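Local coordinates for protein caspase-3 (Porites astreoides, PDB 6WI4) that probably cleaves proteins after aspartate residues as a caspase-family cysteine protease of coral apoptosis, and is seen here with an acidic peptide bound, at residues V15-K20 with F83-L88; Y31-T36 with S159-V164; Q60-I65 with G101-K106; A129-E134 with Y149-V154; Q171-V176 with R188-V193. All blocks are in the same frame, centred on the assembly; numbering follows the deposited sequence.

Contact 1 (V15-K20 with F83-L88); sequences VIINNK and FIFSIL
Val15 to Asn18 and Phe85 to Leu88 are adjacent parallel strands of the central sheet of the caspase fold, paired residue for residue, with their axes 4.7 Å apart and 9° from parallel. The backbone bonds alternate in direction: Val15 N donates to Ile84 O, Ile17 N to Ser86 O, Leu88 N to Ile17 O, and Asn19 N carries the pairing past the strand end to Leu88 O at 2.9 Å. Val15 O has two donors, because besides Ser86 N it receives the side-chain hydroxyl, Ser86 OG, at 2.8 Å in the carbonyl plane on a lone pair. A chi1 of 64° sets that OG between its own backbone N and carbonyl carbon, where it also lies 3.3 Å from Ile16 CG1. An alanine at Ser86 would probably leave Val15 O with the backbone donor alone and open a small gap beside Ile16 CG1. In this alpha/beta/alpha layering, Ile16 and Leu88 face helix 36-49, whereas Val15, Ile17, Phe85 and Ile87 meet helix 62-73. On the latter face Ile17 CD1 comes within 3.7 Å of Phe85 CZ, obliquely to the ring, and Ile17 CG2 packs 3.9 Å from Ile87 CD1. Val15 CG1 comes to Phe85 CD2 at 4.1 Å. Asn18 OD1 touches Leu88 CD1, but its hydrogen bond goes to Thr36.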
# COMPACT_ATOMS: atom_id res chain seq x y z
N VAL A 15 7.49 -1.38 5.95
CA VAL A 15 6.78 -2.56 6.45
C VAL A 15 5.93 -3.16 5.34
O VAL A 15 5.23 -2.44 4.61
CB VAL A 15 5.89 -2.19 7.65
CG1 VAL A 15 5.03 -3.39 8.06
CG2 VAL A 15 6.74 -1.67 8.81
N ILE A 16 5.97 -4.49 5.21
CA ILE A 16 5.06 -5.24 4.35
C ILE A 16 4.35 -6.27 5.20
O ILE A 16 5.01 -7.15 5.78
CB ILE A 16 5.79 -5.94 3.19
CG1 ILE A 16 6.53 -4.93 2.33
CG2 ILE A 16 4.80 -6.76 2.36
CD1 ILE A 16 7.49 -5.61 1.36
N ILE A 17 3.03 -6.20 5.26
CA ILE A 17 2.21 -7.21 5.91
C ILE A 17 1.46 -7.95 4.82
O ILE A 17 0.70 -7.36 4.06
CB ILE A 17 1.26 -6.58 6.95
CG1 ILE A 17 2.09 -5.97 8.09
CG2 ILE A 17 0.31 -7.64 7.49
CD1 ILE A 17 1.30 -5.07 9.02
N ASN A 18 1.70 -9.26 4.74
CA ASN A 18 1.23 -10.10 3.64
C ASN A 18 0.27 -11.14 4.22
O ASN A 18 0.72 -12.14 4.79
CB ASN A 18 2.42 -10.75 2.96
CG ASN A 18 2.01 -11.68 1.85
OD1 ASN A 18 1.34 -11.27 0.91
ND2 ASN A 18 2.42 -12.95 1.95
N ASN A 19 -1.04 -10.94 4.07
CA ASN A 19 -2.02 -11.86 4.62
C ASN A 19 -2.59 -12.74 3.51
O ASN A 19 -3.30 -12.27 2.62
CB ASN A 19 -3.11 -11.09 5.37
CG ASN A 19 -2.66 -10.68 6.76
OD1 ASN A 19 -1.56 -11.05 7.20
ND2 ASN A 19 -3.49 -9.91 7.46
N LYS A 20 -2.25 -14.03 3.55
CA LYS A 20 -2.68 -14.98 2.54
C LYS A 20 -3.79 -15.90 3.02
O LYS A 20 -4.75 -16.12 2.29
CB LYS A 20 -1.49 -15.84 2.08
CG LYS A 20 -1.84 -16.78 0.94
CD LYS A 20 -0.62 -17.59 0.49
N PHE A 83 8.91 7.06 5.83
CA PHE A 83 8.38 5.80 6.37
C PHE A 83 7.41 5.21 5.37
O PHE A 83 6.61 5.95 4.78
CB PHE A 83 7.68 6.01 7.72
CG PHE A 83 7.00 4.78 8.26
CD1 PHE A 83 7.74 3.71 8.73
CD2 PHE A 83 5.61 4.70 8.30
CE1 PHE A 83 7.11 2.57 9.22
CE2 PHE A 83 4.98 3.57 8.79
CZ PHE A 83 5.73 2.50 9.25
N ILE A 84 7.45 3.89 5.20
CA ILE A 84 6.54 3.17 4.31
C ILE A 84 5.82 2.09 5.09
O ILE A 84 6.46 1.32 5.82
CB ILE A 84 7.29 2.55 3.12
CG1 ILE A 84 7.75 3.65 2.16
CG2 ILE A 84 6.42 1.49 2.41
CD1 ILE A 84 8.60 3.12 1.01
N PHE A 85 4.50 2.00 4.91
CA PHE A 85 3.69 0.90 5.43
C PHE A 85 2.85 0.33 4.29
O PHE A 85 2.18 1.09 3.59
CB PHE A 85 2.78 1.38 6.57
CG PHE A 85 1.88 0.31 7.12
CD1 PHE A 85 0.66 0.03 6.52
CD2 PHE A 85 2.24 -0.39 8.25
CE1 PHE A 85 -0.17 -0.95 7.02
CE2 PHE A 85 1.40 -1.37 8.77
CZ PHE A 85 0.20 -1.64 8.15
N SER A 86 2.87 -0.99 4.12
CA SER A 86 2.07 -1.59 3.06
C SER A 86 1.40 -2.84 3.59
O SER A 86 1.95 -3.55 4.43
CB SER A 86 2.94 -1.92 1.82
OG SER A 86 3.93 -2.90 2.12
N ILE A 87 0.19 -3.10 3.11
CA ILE A 87 -0.53 -4.29 3.54
C ILE A 87 -1.28 -4.89 2.36
O ILE A 87 -1.85 -4.17 1.54
CB ILE A 87 -1.46 -3.99 4.74
CG1 ILE A 87 -2.06 -5.30 5.27
CG2 ILE A 87 -2.52 -2.97 4.36
CD1 ILE A 87 -2.61 -5.18 6.70
N LEU A 88 -1.23 -6.21 2.28
CA LEU A 88 -1.84 -7.00 1.22
C LEU A 88 -2.81 -7.95 1.91
O LEU A 88 -2.37 -8.86 2.62
CB LEU A 88 -0.76 -7.77 0.45
CG LEU A 88 0.55 -7.04 0.17
CD1 LEU A 88 1.59 -8.04 -0.35
CD2 LEU A 88 0.33 -5.92 -0.85

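Contact 2 (Y31-T36 with S159-V164); sequences YPRNGT and SWRNSV
Two arginines, Arg33 and Arg161, bring their like-charged guanidinium groups together with planes 83° apart, Arg33 NH2 lying 3.9 Å from Arg161 NE. The site is the substrate-binding groove of the caspase fold: Arg161 and Trp160 pair as an antiparallel strand with the bound peptide, and Arg33 NE, Arg161 NE and Arg161 NH1 each form a salt bridge with an acidic side chain of that peptide. This negative charge probably offsets the repulsion between the two cations and is consistent with the arginine-lined pocket by which caspases select aspartate at the cleavage site. CG of Arg161 is anti to the backbone N (chi1 165°) and the chain bends at chi3. One guanidinium face meets the loop, Arg33 CA standing 3.5 Å above its centre. At the guanidinium edge, Arg161 NH1 donates to Asn34 O at 2.8 Å, with the acceptor 16° out of the guanidinium plane. The other terminal nitrogen, Arg161 NH2, is linked to Pro32 O through one water, which accepts from NH2 and donates to the carbonyl. On the loop side, a type II turn from Arg33 to Thr36 presents Gly35 at the N-cap of helix 36-49, where a CB would collide with Asn162 O. Asn34 O has a further neighbour besides NH1: Ser163 CA approaches it at 3.4 Å in a nearly straight CA-H...O contact.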
# COMPACT_ATOMS: atom_id res chain seq x y z
N TYR A 31 -11.51 -17.99 1.32
CA TYR A 31 -10.99 -17.12 0.26
C TYR A 31 -9.52 -16.78 0.50
O TYR A 31 -9.16 -15.61 0.65
CB TYR A 31 -11.83 -15.84 0.16
CG TYR A 31 -13.31 -16.14 -0.04
CD1 TYR A 31 -13.81 -16.44 -1.30
CD2 TYR A 31 -14.20 -16.12 1.03
CE1 TYR A 31 -15.15 -16.72 -1.49
CE2 TYR A 31 -15.54 -16.40 0.85
CZ TYR A 31 -16.01 -16.69 -0.41
OH TYR A 31 -17.35 -16.97 -0.60
N PRO A 32 -8.65 -17.78 0.50
CA PRO A 32 -7.21 -17.48 0.58
C PRO A 32 -6.79 -16.63 -0.61
O PRO A 32 -7.39 -16.69 -1.68
CB PRO A 32 -6.56 -18.87 0.54
CG PRO A 32 -7.57 -19.73 -0.14
CD PRO A 32 -8.89 -19.22 0.31
N ARG A 33 -5.75 -15.84 -0.41
CA ARG A 33 -5.39 -14.82 -1.40
C ARG A 33 -4.23 -15.31 -2.27
O ARG A 33 -3.10 -14.81 -2.21
CB ARG A 33 -5.08 -13.51 -0.68
CG ARG A 33 -6.28 -12.91 0.08
CD ARG A 33 -6.00 -11.54 0.72
NE ARG A 33 -5.58 -10.61 -0.32
CZ ARG A 33 -4.31 -10.27 -0.58
NH1 ARG A 33 -3.32 -10.73 0.17
NH2 ARG A 33 -4.07 -9.48 -1.61
N ASN A 34 -4.55 -16.31 -3.09
CA ASN A 34 -3.56 -16.92 -3.96
C ASN A 34 -2.91 -15.87 -4.85
O ASN A 34 -3.59 -15.03 -5.44
CB ASN A 34 -4.24 -18.00 -4.80
CG ASN A 34 -5.29 -18.76 -4.00
OD1 ASN A 34 -4.94 -19.61 -3.18
ND2 ASN A 34 -6.57 -18.45 -4.22
N GLY A 35 -1.58 -15.91 -4.94
CA GLY A 35 -0.84 -14.92 -5.69
C GLY A 35 -0.26 -13.79 -4.85
O GLY A 35 0.60 -13.05 -5.35
N THR A 36 -0.70 -13.63 -3.60
CA THR A 36 -0.21 -12.50 -2.82
C THR A 36 1.29 -12.58 -2.56
O THR A 36 1.94 -11.54 -2.42
CB THR A 36 -0.99 -12.39 -1.51
OG1 THR A 36 -0.68 -11.15 -0.87
CG2 THR A 36 -0.66 -13.54 -0.55
N SER A 159 -11.16 -5.13 -5.50
CA SER A 159 -9.84 -5.00 -6.09
C SER A 159 -9.44 -6.37 -6.59
O SER A 159 -9.76 -7.38 -5.95
CB SER A 159 -8.85 -4.48 -5.05
OG SER A 159 -7.57 -4.23 -5.60
N TRP A 160 -8.72 -6.42 -7.70
CA TRP A 160 -8.43 -7.67 -8.39
C TRP A 160 -7.00 -8.16 -8.20
O TRP A 160 -6.04 -7.38 -8.23
CB TRP A 160 -8.72 -7.52 -9.88
CG TRP A 160 -10.18 -7.54 -10.22
CD1 TRP A 160 -10.98 -6.46 -10.45
CD2 TRP A 160 -10.99 -8.70 -10.41
NE1 TRP A 160 -12.26 -6.88 -10.76
CE2 TRP A 160 -12.29 -8.25 -10.74
CE3 TRP A 160 -10.76 -10.08 -10.32
CZ2 TRP A 160 -13.34 -9.13 -11.00
CZ3 TRP A 160 -11.81 -10.95 -10.58
CH2 TRP A 160 -13.08 -10.46 -10.91
N ARG A 161 -6.88 -9.47 -8.01
CA ARG A 161 -5.61 -10.15 -7.81
C ARG A 161 -5.57 -11.37 -8.71
O ARG A 161 -6.57 -12.09 -8.81
CB ARG A 161 -5.46 -10.57 -6.35
CG ARG A 161 -4.37 -11.60 -6.05
CD ARG A 161 -4.36 -11.98 -4.56
NE ARG A 161 -5.72 -12.03 -4.03
CZ ARG A 161 -6.58 -13.03 -4.22
NH1 ARG A 161 -6.23 -14.11 -4.91
NH2 ARG A 161 -7.80 -12.95 -3.71
N ASN A 162 -4.44 -11.60 -9.38
CA ASN A 162 -4.27 -12.80 -10.19
C ASN A 162 -3.46 -13.84 -9.42
O ASN A 162 -2.43 -13.52 -8.82
CB ASN A 162 -3.59 -12.48 -11.51
CG ASN A 162 -3.49 -13.70 -12.41
OD1 ASN A 162 -2.47 -14.39 -12.44
ND2 ASN A 162 -4.57 -14.00 -13.13
N SER A 163 -3.90 -15.09 -9.49
CA SER A 163 -3.30 -16.13 -8.66
C SER A 163 -1.87 -16.45 -9.09
O SER A 163 -1.07 -16.92 -8.27
CB SER A 163 -4.15 -17.40 -8.72
OG SER A 163 -4.20 -17.90 -10.04
N VAL A 164 -1.52 -16.21 -10.35
CA VAL A 164 -0.18 -16.50 -10.85
C VAL A 164 0.73 -15.29 -10.76
O VAL A 164 1.87 -15.39 -10.30
CB VAL A 164 -0.27 -17.03 -12.30
CG1 VAL A 164 1.12 -17.27 -12.86
CG2 VAL A 164 -1.12 -18.29 -12.35
O HOH W 1 -9.30 -15.45 -3.36

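Contact 3 (Q60-I65 with G101-K106); sequences QTRAEI and GTMAIK
The first turn of helix 62-73 approaches the edge strand 101-104 most closely at Arg62 and Met103, whose CA atoms are 6.8 Å apart. Arg62 spans the gap, and its NH1 donates to Thr102 O at 2.9 Å along a nearly straight N-H...O line of 168°. That carbonyl oxygen lies in the guanidinium plane, while Gly101 CA stands 3.7 Å above the centre of one face. Gly101 leaves room for this close approach, since a CB there would clash with Arg62 CZ. The bend of Arg62 at chi3 (-70°) places NE, and Arg62 CD just before it lies 3.2 Å from Gly101 O. The contact joins helix 62-73, which packs on the central caspase sheet, to the small antiparallel sheet of strands 91-92, 95-98 and 101-104. Thr61 and Glu64 close the helix start with a capping box, and Arg62 N is hydrogen-bonded to Asp100 OD1. Ile65 CG2 rests 4.0 Å from Met103 SD, a sulphur also backed by Arg62 CG at 4.2 Å.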
# COMPACT_ATOMS: atom_id res chain seq x y z
N GLN A 60 -0.79 -12.10 9.70
CA GLN A 60 -0.86 -11.43 10.99
C GLN A 60 -2.30 -11.19 11.43
O GLN A 60 -3.14 -10.79 10.62
CB GLN A 60 -0.13 -10.08 10.93
CG GLN A 60 1.33 -10.21 10.53
CD GLN A 60 2.16 -10.89 11.59
OE1 GLN A 60 2.39 -10.33 12.66
NE2 GLN A 60 2.62 -12.11 11.31
N THR A 61 -2.57 -11.45 12.71
CA THR A 61 -3.86 -11.10 13.30
C THR A 61 -3.99 -9.59 13.45
O THR A 61 -3.03 -8.84 13.29
CB THR A 61 -4.02 -11.75 14.67
OG1 THR A 61 -3.01 -11.24 15.55
CG2 THR A 61 -3.90 -13.25 14.58
N ARG A 62 -5.21 -9.15 13.80
CA ARG A 62 -5.40 -7.74 14.09
C ARG A 62 -4.50 -7.28 15.22
O ARG A 62 -3.90 -6.20 15.15
CB ARG A 62 -6.86 -7.47 14.45
CG ARG A 62 -7.77 -7.67 13.27
CD ARG A 62 -9.21 -7.50 13.66
NE ARG A 62 -9.68 -8.59 14.51
CZ ARG A 62 -10.94 -8.68 14.94
NH1 ARG A 62 -11.82 -7.76 14.58
NH2 ARG A 62 -11.30 -9.69 15.72
N ALA A 63 -4.38 -8.09 16.28
CA ALA A 63 -3.55 -7.69 17.41
C ALA A 63 -2.09 -7.58 16.99
O ALA A 63 -1.37 -6.68 17.44
CB ALA A 63 -3.71 -8.69 18.55
N GLU A 64 -1.64 -8.48 16.11
CA GLU A 64 -0.26 -8.43 15.64
C GLU A 64 -0.03 -7.23 14.74
O GLU A 64 1.03 -6.60 14.81
CB GLU A 64 0.09 -9.73 14.93
CG GLU A 64 0.23 -10.88 15.92
CD GLU A 64 0.32 -12.24 15.27
OE1 GLU A 64 -0.25 -12.42 14.17
OE2 GLU A 64 0.94 -13.13 15.88
N ILE A 65 -1.01 -6.89 13.89
CA ILE A 65 -0.90 -5.68 13.07
C ILE A 65 -0.77 -4.46 13.97
O ILE A 65 0.09 -3.59 13.75
CB ILE A 65 -2.09 -5.57 12.11
CG1 ILE A 65 -2.08 -6.71 11.09
CG2 ILE A 65 -2.06 -4.24 11.38
CD1 ILE A 65 -3.35 -6.80 10.27
N GLY A 101 -10.11 -11.07 11.61
CA GLY A 101 -11.24 -10.17 11.50
C GLY A 101 -10.81 -8.79 11.02
O GLY A 101 -9.66 -8.57 10.64
N THR A 102 -11.76 -7.86 11.08
CA THR A 102 -11.60 -6.55 10.48
C THR A 102 -11.11 -5.52 11.49
O THR A 102 -11.37 -5.61 12.69
CB THR A 102 -12.91 -6.05 9.86
OG1 THR A 102 -13.92 -5.97 10.89
CG2 THR A 102 -13.38 -6.98 8.78
N MET A 103 -10.41 -4.52 10.97
CA MET A 103 -10.06 -3.33 11.74
C MET A 103 -10.12 -2.13 10.82
O MET A 103 -9.95 -2.24 9.60
CB MET A 103 -8.67 -3.44 12.38
CG MET A 103 -7.58 -3.84 11.41
SD MET A 103 -5.95 -4.00 12.17
CE MET A 103 -5.68 -2.33 12.71
N ALA A 104 -10.38 -0.97 11.41
CA ALA A 104 -10.49 0.26 10.63
C ALA A 104 -9.12 0.73 10.17
O ALA A 104 -8.16 0.73 10.94
CB ALA A 104 -11.17 1.35 11.46
N ILE A 105 -9.04 1.16 8.91
CA ILE A 105 -7.80 1.70 8.37
C ILE A 105 -7.38 2.96 9.14
O ILE A 105 -6.18 3.21 9.32
CB ILE A 105 -7.95 1.96 6.86
CG1 ILE A 105 -7.97 0.64 6.09
CG2 ILE A 105 -6.85 2.86 6.33
CD1 ILE A 105 -8.27 0.79 4.61
N LYS A 106 -8.35 3.75 9.61
CA LYS A 106 -8.03 4.92 10.43
C LYS A 106 -7.20 4.54 11.65
O LYS A 106 -6.34 5.33 12.07
CB LYS A 106 -9.31 5.62 10.86
CG LYS A 106 -10.05 6.31 9.74

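Contact 4 (A129-E134 with Y149-V154); sequences ACQGHE and YAYSTV
Gln131 reaches Tyr151 and Thr153 because its CG is anti to the carbonyl carbon (chi1 -65°) and the chain beyond runs extended; with Thr153 OG1 anti to its backbone N, CG2 takes the place between that N and the carbonyl carbon and meets the glutamine. The two side chains slide past each other in opposite directions, with CG2 of Thr153 3.2 Å from Gln131 OE1. Gln131 OE1 also accepts from Thr153 N, at 3.2 Å, the donor tilted 35° from the amide's carbonyl plane. Against Tyr151 the glutamine crosses at about a right angle, its amide plane 46° from the ring plane and its OE1 3.4 Å from Tyr151 CB. A water lies 2.7 Å from Gln131 OE1. It also sits 2.8 Å from Ala129 O and within bonding distance of Ser152 OG, which is also hydrogen-bonded to Ser159 OG. Residues 128-132 read as the QACxG signature which in caspases carries the nucleophilic cysteine, and Cys130 packs on an acidic side chain of the bound peptide. Buried OE1 thus has a backbone N-H and a water beside it, so this network probably fixes the loop flanking Cys130 on the end of strand 147-151.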
# COMPACT_ATOMS: atom_id res chain seq x y z
N ALA A 129 -6.20 -4.38 -1.27
CA ALA A 129 -7.32 -4.92 -0.53
C ALA A 129 -8.60 -4.42 -1.17
O ALA A 129 -8.63 -3.36 -1.79
CB ALA A 129 -7.28 -4.51 0.96
N CYS A 130 -9.67 -5.20 -1.01
CA CYS A 130 -10.94 -4.70 -1.49
C CYS A 130 -11.39 -3.52 -0.64
O CYS A 130 -11.01 -3.38 0.53
CB CYS A 130 -11.98 -5.81 -1.47
SG CYS A 130 -11.73 -7.02 -2.76
N GLN A 131 -12.19 -2.64 -1.25
CA GLN A 131 -12.72 -1.46 -0.58
C GLN A 131 -14.25 -1.48 -0.62
O GLN A 131 -14.89 -0.43 -0.50
CB GLN A 131 -12.15 -0.19 -1.21
CG GLN A 131 -10.64 -0.06 -1.00
CD GLN A 131 -9.98 1.08 -1.77
OE1 GLN A 131 -8.96 0.87 -2.44
NE2 GLN A 131 -10.53 2.29 -1.66
N GLY A 132 -14.82 -2.66 -0.75
CA GLY A 132 -16.24 -2.81 -1.01
C GLY A 132 -16.49 -4.09 -1.78
O GLY A 132 -15.61 -4.92 -1.93
N HIS A 133 -17.72 -4.22 -2.28
CA HIS A 133 -18.09 -5.46 -2.95
C HIS A 133 -18.85 -5.21 -4.25
O HIS A 133 -19.71 -6.02 -4.63
CB HIS A 133 -18.93 -6.34 -2.03
CG HIS A 133 -20.11 -5.63 -1.43
ND1 HIS A 133 -20.12 -5.17 -0.13
CD2 HIS A 133 -21.30 -5.28 -1.97
CE1 HIS A 133 -21.28 -4.58 0.11
NE2 HIS A 133 -22.01 -4.63 -0.99
N GLU A 134 -18.56 -4.10 -4.94
CA GLU A 134 -19.10 -3.85 -6.27
C GLU A 134 -18.02 -4.06 -7.33
O GLU A 134 -16.84 -3.78 -7.11
CB GLU A 134 -19.64 -2.42 -6.39
CG GLU A 134 -20.73 -2.07 -5.39
CD GLU A 134 -22.01 -2.84 -5.62
OE1 GLU A 134 -22.29 -3.18 -6.79
OE2 GLU A 134 -22.74 -3.10 -4.64
N TYR A 149 -1.70 8.07 0.75
CA TYR A 149 -2.33 6.76 0.87
C TYR A 149 -2.63 6.28 -0.54
O TYR A 149 -3.48 6.86 -1.23
CB TYR A 149 -3.61 6.82 1.71
CG TYR A 149 -3.47 7.55 3.04
CD1 TYR A 149 -3.71 8.91 3.13
CD2 TYR A 149 -3.13 6.87 4.20
CE1 TYR A 149 -3.61 9.59 4.34
CE2 TYR A 149 -3.01 7.54 5.41
CZ TYR A 149 -3.27 8.89 5.48
OH TYR A 149 -3.18 9.58 6.68
N ALA A 150 -1.90 5.26 -0.99
CA ALA A 150 -2.02 4.74 -2.34
C ALA A 150 -2.90 3.50 -2.29
O ALA A 150 -2.48 2.44 -1.82
CB ALA A 150 -0.65 4.43 -2.92
N TYR A 151 -4.14 3.63 -2.76
CA TYR A 151 -5.14 2.57 -2.71
C TYR A 151 -5.24 1.84 -4.04
O TYR A 151 -5.24 2.47 -5.10
CB TYR A 151 -6.51 3.18 -2.39
CG TYR A 151 -6.74 3.56 -0.96
CD1 TYR A 151 -7.24 2.64 -0.04
CD2 TYR A 151 -6.51 4.86 -0.53
CE1 TYR A 151 -7.51 3.00 1.26
CE2 TYR A 151 -6.77 5.23 0.79
CZ TYR A 151 -7.26 4.29 1.67
OH TYR A 151 -7.53 4.64 2.98
N SER A 152 -5.42 0.52 -3.97
CA SER A 152 -5.49 -0.28 -5.20
C SER A 152 -6.76 -0.01 -6.01
O SER A 152 -6.75 -0.21 -7.23
CB SER A 152 -5.39 -1.77 -4.88
OG SER A 152 -6.51 -2.26 -4.15
N THR A 153 -7.86 0.40 -5.37
CA THR A 153 -9.14 0.54 -6.06
C THR A 153 -9.83 1.81 -5.57
O THR A 153 -9.19 2.74 -5.07
CB THR A 153 -9.96 -0.77 -5.93
OG1 THR A 153 -11.09 -0.71 -6.82
CG2 THR A 153 -10.46 -1.02 -4.50
N VAL A 154 -11.15 1.88 -5.77
CA VAL A 154 -11.96 3.06 -5.46
C VAL A 154 -12.90 2.68 -4.32
O VAL A 154 -13.34 1.52 -4.25
CB VAL A 154 -12.73 3.52 -6.71
CG1 VAL A 154 -13.85 4.52 -6.36
CG2 VAL A 154 -11.78 4.09 -7.72
O HOH W 2 -7.14 -1.00 -1.84

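Contact 5 (Q171-V176 with R188-V193); sequences QSLTKV and RMLTRV
Arg192, whose CB rests against Val176, has a flat guanidinium turned back along its own helix, with Arg188 O at its edge, 9° from its plane. Arg192 NH1 and the backbone Arg192 N reach that oxygen from opposite faces of its carbonyl plane. The contact is a helix pair, 168-180 with 186-197, on the side of the caspase sheet that also carries helix 36-49; the axes cross at 132° and approach to 9.1 Å. Val176 points into the partner helix: its CG1 is 3.5 Å from Met189 O and 3.9 Å from Arg192 CB, while its CG2 lies 3.9 Å from Val193 CG2. An alanine at Val176 would probably open a gap against Met189 and Arg192, leaving only the CB to touch Val193. Next to this, Leu173 and Leu190 lie side by side pointing the same way, with CD1 of Leu173 3.9 Å from CD2 of Leu190. Val193 meets the first helix through both branches: CG1 touches Ser172 CB at 4.1 Å, and CG2 sits 3.7 Å from Leu173 CA.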
# COMPACT_ATOMS: atom_id res chain seq x y z
N GLN A 171 1.43 -5.23 -9.28
CA GLN A 171 2.13 -5.47 -10.55
C GLN A 171 2.43 -4.15 -11.25
O GLN A 171 3.54 -3.93 -11.75
CB GLN A 171 1.29 -6.34 -11.50
CG GLN A 171 1.26 -7.85 -11.27
CD GLN A 171 0.55 -8.59 -12.42
OE1 GLN A 171 1.14 -8.82 -13.49
NE2 GLN A 171 -0.72 -8.96 -12.22
N SER A 172 1.43 -3.28 -11.32
CA SER A 172 1.58 -2.02 -12.03
C SER A 172 2.48 -1.06 -11.26
O SER A 172 3.29 -0.34 -11.86
CB SER A 172 0.21 -1.37 -12.27
OG SER A 172 -0.60 -2.20 -13.09
N LEU A 173 2.35 -1.04 -9.94
CA LEU A 173 3.17 -0.16 -9.13
C LEU A 173 4.65 -0.51 -9.27
O LEU A 173 5.49 0.37 -9.46
CB LEU A 173 2.73 -0.22 -7.67
CG LEU A 173 3.29 0.88 -6.77
CD1 LEU A 173 2.23 1.42 -5.85
CD2 LEU A 173 4.48 0.34 -6.00
N THR A 174 4.98 -1.80 -9.19
CA THR A 174 6.40 -2.15 -9.30
C THR A 174 6.93 -1.86 -10.70
O THR A 174 8.06 -1.36 -10.84
CB THR A 174 6.62 -3.61 -8.88
OG1 THR A 174 5.88 -4.48 -9.73
CG2 THR A 174 6.16 -3.81 -7.45
N LYS A 175 6.13 -2.09 -11.74
CA LYS A 175 6.56 -1.77 -13.10
C LYS A 175 6.80 -0.27 -13.27
O LYS A 175 7.85 0.15 -13.75
CB LYS A 175 5.53 -2.26 -14.11
CG LYS A 175 5.88 -1.99 -15.56
CD LYS A 175 5.05 -2.87 -16.49
N VAL A 176 5.83 0.55 -12.86
CA VAL A 176 5.98 1.99 -13.04
C VAL A 176 7.12 2.53 -12.19
O VAL A 176 7.91 3.37 -12.66
CB VAL A 176 4.66 2.72 -12.71
CG1 VAL A 176 4.90 4.24 -12.67
CG2 VAL A 176 3.59 2.40 -13.73
N ARG A 188 3.04 11.65 -9.64
CA ARG A 188 3.07 11.37 -11.07
C ARG A 188 3.19 9.87 -11.34
O ARG A 188 2.55 9.35 -12.26
CB ARG A 188 4.22 12.12 -11.72
CG ARG A 188 3.96 13.60 -11.81
CD ARG A 188 4.60 14.20 -13.03
NE ARG A 188 4.27 15.62 -13.11
CZ ARG A 188 4.71 16.43 -14.06
NH1 ARG A 188 4.34 17.71 -14.05
NH2 ARG A 188 5.51 15.97 -15.01
N MET A 189 3.99 9.16 -10.53
CA MET A 189 4.11 7.73 -10.73
C MET A 189 2.79 7.03 -10.43
O MET A 189 2.37 6.14 -11.17
CB MET A 189 5.23 7.15 -9.87
CG MET A 189 6.60 7.58 -10.33
SD MET A 189 7.94 6.52 -9.73
CE MET A 189 7.89 6.93 -7.98
N LEU A 190 2.10 7.45 -9.36
CA LEU A 190 0.83 6.82 -9.04
C LEU A 190 -0.24 7.15 -10.08
O LEU A 190 -1.14 6.34 -10.31
CB LEU A 190 0.39 7.22 -7.62
CG LEU A 190 1.23 6.57 -6.51
CD1 LEU A 190 0.93 7.20 -5.16
CD2 LEU A 190 0.98 5.07 -6.43
N THR A 191 -0.15 8.31 -10.74
CA THR A 191 -1.03 8.59 -11.87
C THR A 191 -0.78 7.59 -13.00
O THR A 191 -1.73 7.08 -13.61
CB THR A 191 -0.81 10.03 -12.34
OG1 THR A 191 -1.20 10.92 -11.29
CG2 THR A 191 -1.67 10.34 -13.57
N ARG A 192 0.49 7.28 -13.27
CA ARG A 192 0.79 6.29 -14.30
C ARG A 192 0.34 4.89 -13.88
O ARG A 192 -0.06 4.09 -14.72
CB ARG A 192 2.27 6.32 -14.62
CG ARG A 192 2.59 7.45 -15.61
CD ARG A 192 3.93 8.08 -15.38
NE ARG A 192 4.09 9.24 -16.27
CZ ARG A 192 3.62 10.45 -15.99
NH1 ARG A 192 2.98 10.67 -14.84
NH2 ARG A 192 3.80 11.45 -16.84
N VAL A 193 0.41 4.60 -12.58
CA VAL A 193 -0.10 3.31 -12.10
C VAL A 193 -1.59 3.20 -12.38
O VAL A 193 -2.08 2.18 -12.87
CB VAL A 193 0.20 3.15 -10.60
CG1 VAL A 193 -0.55 1.93 -10.03
CG2 VAL A 193 1.70 2.97 -10.39

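How the contacts relate
From the N terminus, contact 1 closes the first long loop, joining strand 13-18 to strand 83-88. Contact 2 opens within that loop at 31-36 and closes at 159-164, so the two cross; Asn18 OD1 to Thr36 OG1 joins them. Contact 3, opening at 60-65 and closing at 101-106, also crosses contact 1 and binds helix 62-73 to the small sheet. Contacts 3 and 4 fall within the span of contact 2. Contact 4 closes a short loop, tying the segment after strand 123-128 to the end of strand 147-151, and Ser152 OG meets Ser159 OG of contact 2. Contact 5 follows in series, closing the short connection between helices 168-180 and 186-197, and touches contact 4 through Leu190.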